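Local coordinates for 70 kDa protein (Xanthomonas sp., PDB 4B2N), which is a dihaem c-type cytochrome and rubber oxygenase, a dioxygenase that processively cleaves rubber (latex), at residues R539-A544 with A551-S556; S197-A202 with Y555-Y560; R443-G448 with N493-P498. All blocks are in the same frame, centred on the assembly; numbering follows the deposited sequence.

Contact 1: R539-A544 with A551-S556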
# COMPACT_ATOMS: atom_id res chain seq x y z
N ARG A 539 4.43 -11.83 -17.16
CA ARG A 539 4.11 -10.73 -18.06
C ARG A 539 5.23 -10.45 -19.06
O ARG A 539 6.28 -11.03 -18.98
CB ARG A 539 3.56 -9.47 -17.34
CG ARG A 539 3.97 -9.26 -15.91
CD ARG A 539 3.47 -7.95 -15.35
NE ARG A 539 3.96 -6.69 -15.95
CZ ARG A 539 3.94 -5.56 -15.29
NH1 ARG A 539 3.57 -5.63 -13.99
NH2 ARG A 539 4.43 -4.42 -15.82
N PRO A 540 4.95 -9.64 -20.10
CA PRO A 540 5.98 -9.44 -21.12
C PRO A 540 7.14 -8.73 -20.46
O PRO A 540 6.93 -7.83 -19.64
CB PRO A 540 5.28 -8.51 -22.13
CG PRO A 540 3.82 -8.80 -21.96
CD PRO A 540 3.67 -9.02 -20.49
N TYR A 541 8.35 -9.14 -20.83
CA TYR A 541 9.54 -8.45 -20.34
C TYR A 541 10.11 -7.50 -21.40
O TYR A 541 9.89 -7.62 -22.59
CB TYR A 541 10.63 -9.46 -20.06
CG TYR A 541 10.26 -10.55 -19.07
CD1 TYR A 541 9.21 -10.38 -18.13
CD2 TYR A 541 11.00 -11.74 -19.05
CE1 TYR A 541 8.86 -11.40 -17.25
CE2 TYR A 541 10.74 -12.73 -18.10
CZ TYR A 541 9.71 -12.57 -17.21
OH TYR A 541 9.45 -13.63 -16.30
N THR A 542 10.91 -6.58 -20.91
CA THR A 542 11.82 -5.75 -21.62
C THR A 542 13.04 -6.60 -22.06
O THR A 542 13.22 -7.69 -21.52
CB THR A 542 12.24 -4.82 -20.47
OG1 THR A 542 11.50 -3.61 -20.55
CG2 THR A 542 13.68 -4.64 -20.36
N ALA A 543 13.89 -6.10 -22.99
CA ALA A 543 15.17 -6.75 -23.32
C ALA A 543 16.14 -6.54 -22.16
O ALA A 543 15.98 -5.60 -21.41
CB ALA A 543 15.77 -6.11 -24.57
N ALA A 544 17.13 -7.41 -22.00
CA ALA A 544 18.17 -7.26 -21.02
C ALA A 544 18.97 -6.00 -21.42
O ALA A 544 18.88 -5.50 -22.55
CB ALA A 544 19.07 -8.52 -21.04
N ALA A 551 16.69 -7.66 -17.64
CA ALA A 551 15.40 -7.49 -18.25
C ALA A 551 14.39 -7.09 -17.17
O ALA A 551 14.51 -7.53 -16.05
CB ALA A 551 14.95 -8.84 -18.83
N GLY A 552 13.39 -6.31 -17.52
CA GLY A 552 12.50 -5.77 -16.54
C GLY A 552 11.11 -6.15 -17.02
O GLY A 552 10.94 -6.87 -18.07
N TYR A 553 10.14 -5.70 -16.28
CA TYR A 553 8.74 -5.89 -16.74
C TYR A 553 8.46 -4.72 -17.67
O TYR A 553 8.72 -3.53 -17.33
CB TYR A 553 7.73 -5.80 -15.58
CG TYR A 553 7.56 -7.04 -14.71
CD1 TYR A 553 8.25 -8.26 -14.98
CD2 TYR A 553 6.68 -7.01 -13.63
CE1 TYR A 553 8.10 -9.35 -14.17
CE2 TYR A 553 6.55 -8.11 -12.80
CZ TYR A 553 7.24 -9.27 -13.08
OH TYR A 553 7.01 -10.37 -12.32
N ASP A 554 7.92 -5.01 -18.87
CA ASP A 554 7.61 -3.96 -19.76
C ASP A 554 6.34 -3.28 -19.30
O ASP A 554 5.34 -3.93 -18.95
CB ASP A 554 7.34 -4.54 -21.16
CG ASP A 554 7.03 -3.47 -22.16
OD1 ASP A 554 7.96 -2.97 -22.72
OD2 ASP A 554 5.85 -3.12 -22.40
N TYR A 555 6.33 -1.95 -19.32
CA TYR A 555 5.07 -1.24 -18.86
C TYR A 555 4.43 -0.40 -19.95
O TYR A 555 3.65 0.52 -19.69
CB TYR A 555 5.37 -0.36 -17.63
CG TYR A 555 6.50 0.65 -17.86
CD1 TYR A 555 7.83 0.28 -17.70
CD2 TYR A 555 6.22 1.99 -18.18
CE1 TYR A 555 8.86 1.21 -17.85
CE2 TYR A 555 7.26 2.92 -18.37
CZ TYR A 555 8.55 2.52 -18.24
OH TYR A 555 9.57 3.42 -18.41
N SER A 556 4.75 -0.70 -21.22
CA SER A 556 4.18 0.02 -22.35
C SER A 556 2.74 -0.44 -22.61
O SER A 556 2.30 -1.54 -22.12
CB SER A 556 5.09 -0.19 -23.59
OG SER A 556 4.74 -1.41 -24.23
O HOH W 1 4.72 -6.53 -18.65
O HOH W 2 5.50 -11.86 -14.70
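The backbones of 539-544 and 551-556 meet in a single beta bridge between Tyr541 and Tyr553, with end-to-end directions 133° apart. Two bonds hold the bridge: Thr542 N donates to Gly552 O at 2.9 Å, and Asp554 N donates to Pro540 O at 3.1 Å. Arg539 lies across one face of the Tyr553 ring, the two side chains crossing at about a right angle. Its CG stands over the ring centre, 4.1 Å from the centroid, a CH-pi contact almost on the ring normal. The chain bends at chi3 (-64°), and beyond the bend the guanidinium passes the rim of the ring and turns one face to Tyr553 CD2, its plane inclined 36° to the ring. From there Arg539 NH2 reaches Asp554 O at 3.3 Å; the acceptor lies in the guanidinium plane, but the donor stands well above the carbonyl plane. One water joins the same groups, accepting from Arg539 NE and donating to both Pro540 O and Asp554 O. Tyr541 lies side by side with Tyr553, pointing the same way, with its CE1 3.8 Å from Tyr553 CE1; its hydroxyl bonds to Met627 O. Next along the chain, Thr542 CG2 packs on Gly552 N at 3.3 Å. Asp554 OD2 takes Ser556 N, closing an Asx turn, receives Ser556 OG on its syn lone pair, and also bonds to Ser559 OG. Arg539 NH1 goes to Ser214 OG, and Arg246 makes a cation-pi contact with Tyr553. The contact pairs two parts of the long surface loop between strands 536-538 and 560-561. Its buried arginine is tied to carbonyl oxygen, hydroxyl and water, while OD2 of Asp554 gathers one N-H and two hydroxyls, which would favour the ionised carboxylate.

Contact 2: S197-A202 with Y555-Y560; sequences SRLGTA and YSFASY
Gly200 N donates to Tyr555 O at 2.7 Å, the one direct hydrogen bond between 197-202 and 555-560; the N-H approaches nearly along the C=O axis, although the angle at hydrogen is a bent 143°. Gly200 adopts a positive phi of 92°, and its CA packs 3.5 Å from Phe557 CD1. Leu199 O meets the edge of the same ring, 3.4 Å from Phe557 CE1. The Tyr555 ring lies beside the loop 197-202; chi1 of 55° sets its CG between the backbone N and the carbonyl carbon. It lies side by side with Arg198, whose CB is 3.7 Å from Tyr555 CD2, while Gly200 O sits in the ring plane at the edge formed by CD2 and CE2. A water links Tyr555 OH to Ala202 N. Leu199 crosses the Tyr560 side chain at about a right angle: CD2 stands over the ring centre, 4.0 Å from the centroid, in a CH-pi contact, and CD1 touches Tyr560 CD1 at 3.7 Å. Thr201 CG2 meets Ser556 CB. Around the contact, Arg198 NE bonds to Pro145 O, Tyr560 OH to Trp510 O, and Glu204 OE1 receives both Thr201 N and Phe557 N. Trp567, on strand 566-567, also touches Leu199. The contact thus joins the loop after the haem-binding helix 192-195 to the 3-10 turn 557-559 through one short backbone bond, with side-chain packing by Tyr555, Phe557 and Tyr560 around it. Glu204, taking an N-H from each segment, probably helps hold them together, and both donors would favour its charged form.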
# COMPACT_ATOMS: atom_id res chain seq x y z
N SER A 197 3.63 4.01 -10.16
CA SER A 197 4.22 3.34 -11.34
C SER A 197 3.74 4.05 -12.56
O SER A 197 2.90 4.91 -12.45
CB SER A 197 3.76 1.88 -11.41
OG SER A 197 2.32 1.84 -11.29
N ARG A 198 4.29 3.69 -13.73
CA ARG A 198 3.85 4.27 -15.00
C ARG A 198 3.08 3.16 -15.63
O ARG A 198 3.57 2.03 -15.62
CB ARG A 198 5.08 4.58 -15.86
CG ARG A 198 5.81 5.83 -15.41
CD ARG A 198 6.91 6.15 -16.43
NE ARG A 198 7.62 7.38 -16.05
CZ ARG A 198 7.25 8.60 -16.43
NH1 ARG A 198 6.13 8.75 -17.16
NH2 ARG A 198 7.91 9.65 -16.01
N LEU A 199 1.91 3.46 -16.20
CA LEU A 199 1.29 2.57 -17.15
C LEU A 199 1.31 3.28 -18.52
O LEU A 199 0.57 4.27 -18.71
CB LEU A 199 -0.15 2.27 -16.73
CG LEU A 199 -0.90 1.40 -17.72
CD1 LEU A 199 -0.07 0.11 -17.96
CD2 LEU A 199 -2.29 1.05 -17.18
N GLY A 200 2.06 2.67 -19.48
CA GLY A 200 2.49 3.32 -20.73
C GLY A 200 3.85 3.97 -20.54
O GLY A 200 4.15 4.44 -19.46
N THR A 201 4.66 3.94 -21.58
CA THR A 201 5.88 4.68 -21.59
C THR A 201 5.53 6.17 -21.39
O THR A 201 4.35 6.63 -21.52
CB THR A 201 6.64 4.51 -22.95
OG1 THR A 201 5.82 5.04 -24.01
CG2 THR A 201 6.89 3.08 -23.24
N ALA A 202 6.55 6.92 -21.05
CA ALA A 202 6.40 8.34 -20.92
C ALA A 202 5.89 8.97 -22.23
O ALA A 202 5.21 9.95 -22.16
CB ALA A 202 7.73 8.95 -20.46
N TYR A 555 6.33 -1.95 -19.32
CA TYR A 555 5.07 -1.24 -18.86
C TYR A 555 4.43 -0.40 -19.95
O TYR A 555 3.65 0.52 -19.69
CB TYR A 555 5.37 -0.36 -17.63
CG TYR A 555 6.50 0.65 -17.86
CD1 TYR A 555 7.83 0.28 -17.70
CD2 TYR A 555 6.22 1.99 -18.18
CE1 TYR A 555 8.86 1.21 -17.85
CE2 TYR A 555 7.26 2.92 -18.37
CZ TYR A 555 8.55 2.52 -18.24
OH TYR A 555 9.57 3.42 -18.41
N SER A 556 4.75 -0.70 -21.22
CA SER A 556 4.18 0.02 -22.35
C SER A 556 2.74 -0.44 -22.61
O SER A 556 2.30 -1.54 -22.12
CB SER A 556 5.09 -0.19 -23.59
OG SER A 556 4.74 -1.41 -24.23
N PHE A 557 1.96 0.38 -23.34
CA PHE A 557 0.54 0.01 -23.60
C PHE A 557 0.41 -1.35 -24.25
O PHE A 557 -0.56 -2.07 -23.99
CB PHE A 557 -0.19 1.05 -24.42
CG PHE A 557 -0.67 2.28 -23.65
CD1 PHE A 557 -0.54 2.41 -22.26
CD2 PHE A 557 -1.26 3.34 -24.35
CE1 PHE A 557 -0.99 3.59 -21.62
CE2 PHE A 557 -1.71 4.47 -23.72
CZ PHE A 557 -1.61 4.58 -22.34
N ALA A 558 1.44 -1.78 -25.00
CA ALA A 558 1.40 -3.08 -25.74
C ALA A 558 1.40 -4.30 -24.81
O ALA A 558 0.94 -5.37 -25.21
CB ALA A 558 2.55 -3.20 -26.73
N SER A 559 1.85 -4.11 -23.58
CA SER A 559 1.88 -5.14 -22.57
C SER A 559 0.62 -5.22 -21.79
O SER A 559 0.43 -6.18 -21.07
CB SER A 559 3.02 -4.96 -21.59
OG SER A 559 4.24 -5.11 -22.34
N TYR A 560 -0.23 -4.20 -21.93
CA TYR A 560 -1.51 -4.16 -21.23
C TYR A 560 -2.58 -4.75 -22.12
O TYR A 560 -2.41 -4.72 -23.36
CB TYR A 560 -1.81 -2.74 -20.74
CG TYR A 560 -2.59 -2.73 -19.41
CD1 TYR A 560 -1.98 -3.08 -18.23
CD2 TYR A 560 -3.92 -2.41 -19.38
CE1 TYR A 560 -2.63 -3.06 -17.03
CE2 TYR A 560 -4.60 -2.36 -18.16
CZ TYR A 560 -3.97 -2.72 -17.00
OH TYR A 560 -4.62 -2.69 -15.83
O HOH W 3 9.02 5.61 -20.02

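Contact 3: R443-G448 with N493-P498; sequences RAWNSG and NIWEEP
The C-terminal end of helix 439-446 presents Trp445 and Asn446 to the loop 493-498, close to the haem c #1 site. Trp445 NE1 donates to Asn493 O at 2.9 Å, the oxygen lying in the indole plane and the bond running almost in line with the carbonyl. Chi1 of 173° sets Trp445 CG anti to the backbone N, toward the loop, and one face of the ring meets Trp495. The edge of Trp495 points at that face in a T-shaped stack, the six-membered centroids 5.0 Å apart and the planes at 82°; Trp495 CE3 comes down over the ring centre. Trp495 CB lies over the five-membered ring of Trp445, 4.0 Å from its centroid. Asn446 is used at both ends of its amide. OD1 accepts Trp495 N at 3.0 Å, in the carbonyl plane, and ND2 reaches Trp495 O through a water that lies 2.8 Å from ND2. Ile494 CD1 sits over one face of this amide, 3.5 Å from Asn446 CG, the two side chains crossing at about a right angle. Trp450 meets the Trp445 ring with planes at about 35°, and its carbonyl receives Asn493 ND2; Leu306, on strand 306-307, touches both tryptophans. The side chain of Trp495 is about 4 Å from that of Phe301 and about 5 Å from that of Arg432, both haem c #1 binding residues. Trp495 is thus held by a bond to its N-H, a water on its carbonyl, and its CB and ring edge against Trp445, consistent with a second-shell position there.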
# COMPACT_ATOMS: atom_id res chain seq x y z
N ARG A 443 -3.33 -4.71 21.59
CA ARG A 443 -3.30 -3.94 22.82
C ARG A 443 -2.02 -3.09 22.93
O ARG A 443 -2.11 -1.98 23.49
CB ARG A 443 -3.41 -4.82 24.05
CG ARG A 443 -4.83 -5.24 24.34
CD ARG A 443 -4.86 -6.05 25.65
NE ARG A 443 -6.26 -6.42 25.88
CZ ARG A 443 -6.86 -6.41 27.08
NH1 ARG A 443 -6.20 -6.04 28.19
NH2 ARG A 443 -8.18 -6.71 27.17
N ALA A 444 -0.89 -3.61 22.47
CA ALA A 444 0.36 -2.86 22.45
C ALA A 444 0.22 -1.55 21.60
O ALA A 444 0.71 -0.47 21.94
CB ALA A 444 1.46 -3.69 21.82
N TRP A 445 -0.38 -1.72 20.42
CA TRP A 445 -0.70 -0.62 19.55
C TRP A 445 -1.68 0.36 20.19
O TRP A 445 -1.46 1.60 20.18
CB TRP A 445 -1.32 -1.23 18.27
CG TRP A 445 -1.84 -0.17 17.35
CD1 TRP A 445 -3.02 0.54 17.47
CD2 TRP A 445 -1.19 0.34 16.17
NE1 TRP A 445 -3.16 1.44 16.42
CE2 TRP A 445 -2.07 1.35 15.61
CE3 TRP A 445 0.03 0.05 15.52
CZ2 TRP A 445 -1.74 2.08 14.45
CZ3 TRP A 445 0.34 0.76 14.32
CH2 TRP A 445 -0.54 1.74 13.80
N ASN A 446 -2.83 -0.17 20.66
CA ASN A 446 -3.94 0.60 21.25
C ASN A 446 -3.54 1.47 22.43
O ASN A 446 -4.19 2.48 22.73
CB ASN A 446 -5.04 -0.35 21.70
CG ASN A 446 -5.75 -0.99 20.52
OD1 ASN A 446 -5.58 -0.52 19.38
ND2 ASN A 446 -6.57 -2.03 20.77
N SER A 447 -2.50 1.07 23.14
CA SER A 447 -2.09 1.73 24.36
C SER A 447 -0.88 2.64 24.12
O SER A 447 -0.10 2.83 25.04
CB SER A 447 -1.73 0.67 25.44
OG SER A 447 -0.64 -0.14 24.98
N GLY A 448 -0.69 3.19 22.91
CA GLY A 448 0.47 4.09 22.77
C GLY A 448 0.33 5.13 21.68
O GLY A 448 -0.77 5.42 21.20
N ASN A 493 -7.38 5.65 18.09
CA ASN A 493 -6.94 5.10 16.78
C ASN A 493 -6.58 3.65 16.91
O ASN A 493 -5.45 3.19 16.67
CB ASN A 493 -5.78 5.91 16.15
CG ASN A 493 -5.43 5.44 14.74
OD1 ASN A 493 -6.32 5.14 13.91
ND2 ASN A 493 -4.12 5.26 14.48
N ILE A 494 -7.61 2.91 17.26
CA ILE A 494 -7.55 1.51 17.63
C ILE A 494 -7.28 0.68 16.38
O ILE A 494 -7.96 0.88 15.35
CB ILE A 494 -8.99 1.08 18.10
CG1 ILE A 494 -9.31 1.75 19.41
CG2 ILE A 494 -9.05 -0.43 18.28
CD1 ILE A 494 -8.19 1.56 20.43
N TRP A 495 -6.39 -0.31 16.47
CA TRP A 495 -6.25 -1.30 15.39
C TRP A 495 -7.42 -2.28 15.51
O TRP A 495 -7.39 -3.10 16.43
CB TRP A 495 -4.95 -2.06 15.55
CG TRP A 495 -4.66 -2.86 14.28
CD1 TRP A 495 -5.35 -3.99 13.77
CD2 TRP A 495 -3.67 -2.53 13.25
NE1 TRP A 495 -4.84 -4.36 12.55
CE2 TRP A 495 -3.84 -3.51 12.17
CE3 TRP A 495 -2.68 -1.52 13.11
CZ2 TRP A 495 -3.04 -3.50 11.05
CZ3 TRP A 495 -1.90 -1.51 11.95
CH2 TRP A 495 -2.05 -2.49 10.96
N GLU A 496 -8.44 -2.21 14.66
CA GLU A 496 -9.60 -3.12 14.79
C GLU A 496 -9.24 -4.59 14.69
O GLU A 496 -8.34 -4.98 13.95
CB GLU A 496 -10.67 -2.84 13.73
CG GLU A 496 -11.37 -1.53 14.00
CD GLU A 496 -12.21 -1.51 15.30
OE1 GLU A 496 -12.89 -2.51 15.62
OE2 GLU A 496 -12.27 -0.45 15.97
N GLU A 497 -9.95 -5.42 15.43
CA GLU A 497 -9.72 -6.83 15.29
C GLU A 497 -10.02 -7.23 13.81
O GLU A 497 -11.06 -6.86 13.30
CB GLU A 497 -10.63 -7.57 16.26
CG GLU A 497 -10.43 -9.04 16.11
CD GLU A 497 -11.06 -9.81 17.22
OE1 GLU A 497 -11.80 -9.20 18.01
OE2 GLU A 497 -10.74 -11.02 17.31
N PRO A 498 -9.12 -7.99 13.15
CA PRO A 498 -9.47 -8.28 11.75
C PRO A 498 -10.63 -9.22 11.55
O PRO A 498 -10.74 -10.19 12.28
CB PRO A 498 -8.22 -8.89 11.17
CG PRO A 498 -7.30 -9.22 12.29
CD PRO A 498 -7.80 -8.49 13.52
O HOH W 4 -8.14 -3.66 19.10

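In the fold
Contacts 1 and 2 form one continuous patch: their centres are 10 Å apart, they share Tyr555 and Ser556, and Asp554 OD2 of contact 1 lies 2.6 Å from Ser559 OG of contact 2. Through Tyr555 and Ser556 the loop paired in contact 1 is joined to 197-202, far away in sequence. Contact 3 lies on the opposite side of the chain's centre, its centre 42 Å from that of contact 1 and 40 Å from that of contact 2, though along the chain it is nested within the loop closed by contact 2. From a bound haem c, the side chain of Trp495 is about 7 Å, that of Tyr560 about 10 Å and that of Arg539 about 13 Å.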